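Local coordinates for protein HMG-CoA Lyase (Bacillus subtilis subsp. subtilis, PDB 1YDO) that is an HMG-CoA lyase-like protein of the TIM-barrel class, built as an alpha/beta barrel, at residues I31-Q36 with L274-W279. Residues are numbered along the deposited sequence; the frame is centred on the assembly and turned at random.
Sequences ITWINQ and LSAAKW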
# COMPACT_ATOMS: atom_id res chain seq x y z
N ILE A 31 -14.07 0.38 25.46
CA ILE A 31 -15.31 1.13 25.35
C ILE A 31 -15.03 2.56 24.91
O ILE A 31 -15.62 3.05 23.94
CB ILE A 31 -16.05 1.17 26.68
CG1 ILE A 31 -16.32 -0.26 27.14
CG2 ILE A 31 -17.35 1.95 26.55
CD1 ILE A 31 -16.88 -0.35 28.52
N THR A 32 -14.13 3.22 25.62
CA THR A 32 -13.80 4.60 25.29
C THR A 32 -13.40 4.75 23.82
O THR A 32 -13.74 5.75 23.19
CB THR A 32 -12.66 5.09 26.15
OG1 THR A 32 -12.88 4.72 27.52
CG2 THR A 32 -12.57 6.59 26.04
N TRP A 33 -12.67 3.77 23.30
CA TRP A 33 -12.20 3.81 21.90
C TRP A 33 -13.30 3.50 20.90
O TRP A 33 -13.35 4.11 19.82
CB TRP A 33 -11.06 2.81 21.69
CG TRP A 33 -10.50 2.84 20.32
CD1 TRP A 33 -10.03 3.93 19.65
CD2 TRP A 33 -10.27 1.72 19.48
NE1 TRP A 33 -9.52 3.55 18.43
CE2 TRP A 33 -9.66 2.20 18.30
CE3 TRP A 33 -10.52 0.35 19.60
CZ2 TRP A 33 -9.29 1.36 17.26
CZ3 TRP A 33 -10.15 -0.49 18.55
CH2 TRP A 33 -9.55 0.02 17.40
N ILE A 34 -14.16 2.55 21.25
CA ILE A 34 -15.26 2.16 20.39
C ILE A 34 -16.28 3.29 20.34
O ILE A 34 -17.00 3.43 19.35
CB ILE A 34 -15.94 0.88 20.91
CG1 ILE A 34 -14.94 -0.29 20.87
CG2 ILE A 34 -17.16 0.53 20.06
CD1 ILE A 34 -15.52 -1.63 21.28
N ASN A 35 -16.31 4.09 21.40
CA ASN A 35 -17.22 5.23 21.45
C ASN A 35 -16.80 6.22 20.39
O ASN A 35 -17.62 6.70 19.61
CB ASN A 35 -17.19 5.87 22.83
CG ASN A 35 -18.02 5.09 23.83
OD1 ASN A 35 -17.95 5.36 25.03
ND2 ASN A 35 -18.81 4.13 23.35
N GLN A 36 -15.51 6.52 20.36
CA GLN A 36 -14.98 7.44 19.37
C GLN A 36 -15.40 6.92 17.99
O GLN A 36 -16.00 7.63 17.19
CB GLN A 36 -13.46 7.47 19.47
CG GLN A 36 -12.95 7.78 20.87
CD GLN A 36 -11.43 7.77 20.95
OE1 GLN A 36 -10.74 8.24 20.03
NE2 GLN A 36 -10.89 7.26 22.05
N LEU A 274 -8.79 9.31 12.13
CA LEU A 274 -7.37 9.48 12.38
C LEU A 274 -7.13 9.74 13.85
O LEU A 274 -6.23 9.16 14.47
CB LEU A 274 -6.84 10.63 11.54
CG LEU A 274 -6.61 10.28 10.07
CD1 LEU A 274 -6.72 11.52 9.22
CD2 LEU A 274 -5.24 9.64 9.91
N SER A 275 -7.93 10.63 14.42
CA SER A 275 -7.79 10.97 15.82
C SER A 275 -7.97 9.68 16.64
O SER A 275 -7.21 9.40 17.56
CB SER A 275 -8.85 12.01 16.21
OG SER A 275 -8.67 12.45 17.55
N ALA A 276 -8.97 8.90 16.27
CA ALA A 276 -9.24 7.66 16.98
C ALA A 276 -8.09 6.68 16.85
O ALA A 276 -7.77 5.97 17.80
CB ALA A 276 -10.51 7.03 16.47
N ALA A 277 -7.47 6.63 15.67
CA ALA A 277 -6.36 5.71 15.43
C ALA A 277 -5.21 6.06 16.35
O ALA A 277 -4.60 5.19 16.96
CB ALA A 277 -5.91 5.78 13.97
N LYS A 278 -4.91 7.35 16.44
CA LYS A 278 -3.81 7.79 17.29
C LYS A 278 -4.04 7.39 18.73
O LYS A 278 -3.12 6.98 19.43
CB LYS A 278 -3.65 9.31 17.19
CG LYS A 278 -2.47 9.85 17.96
CD LYS A 278 -2.39 11.36 17.84
CE LYS A 278 -1.26 11.92 18.69
NZ LYS A 278 -1.18 13.41 18.64
N TRP A 279 -5.29 7.50 19.18
CA TRP A 279 -5.62 7.16 20.54
C TRP A 279 -5.11 5.79 20.94
O TRP A 279 -4.25 5.69 21.80
CB TRP A 279 -7.13 7.21 20.74
CG TRP A 279 -7.52 7.38 22.16
CD1 TRP A 279 -7.51 8.53 22.87
CD2 TRP A 279 -7.93 6.35 23.06
NE1 TRP A 279 -7.89 8.29 24.16
CE2 TRP A 279 -8.15 6.95 24.31
CE3 TRP A 279 -8.12 4.97 22.93
CZ2 TRP A 279 -8.57 6.23 25.43
CZ3 TRP A 279 -8.53 4.24 24.05
CH2 TRP A 279 -8.75 4.88 25.28
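Trp33 and Trp279 bring two antiparallel helix segments together, their axes inclined at 166° and 9.9 Å apart at closest approach. The tighter side lies around the buried Trp33. Its indole NE1 donates to the backbone O of Ala276 at 3.1 Å. This bond is bent (N-H...O 136°), with the donor above the carbonyl plane and the oxygen somewhat tilted from the ring plane. The two indoles have nearly parallel planes but are slid apart, the five-membered ring of Trp33 barely overlapping the six-membered ring of Trp279; the closer touch is Trp33 CB to Trp279 CZ3, 3.7 Å. Ala234 and Leu237 of a loop also pack against Trp33. Gln36 reaches across with an extended chain and sets its amide nearly perpendicular to the Trp279 ring; NE2 lies over one face, offset toward the rim, 3.3 Å from CD2, while OE1 comes 3.4 Å from Ala276 CA. A weak bond from Gln36 NE2 to Thr32 O also links the amide to its own helix. Toward solvent the contact thins: exposed Thr32 sets CB and CG2 against the outer carbons CH2 and CZ2 of the Trp279 six-membered ring, CB 4.0 Å from CH2. Helix 27-38 of the barrel thus meets the late helix 270-284 largely through apolar contacts and an edge-on amide over the Trp279 face, while the buried indole N-H of Trp33 finds its acceptor in the Ala276 carbonyl, the one hydrogen bond between the segments.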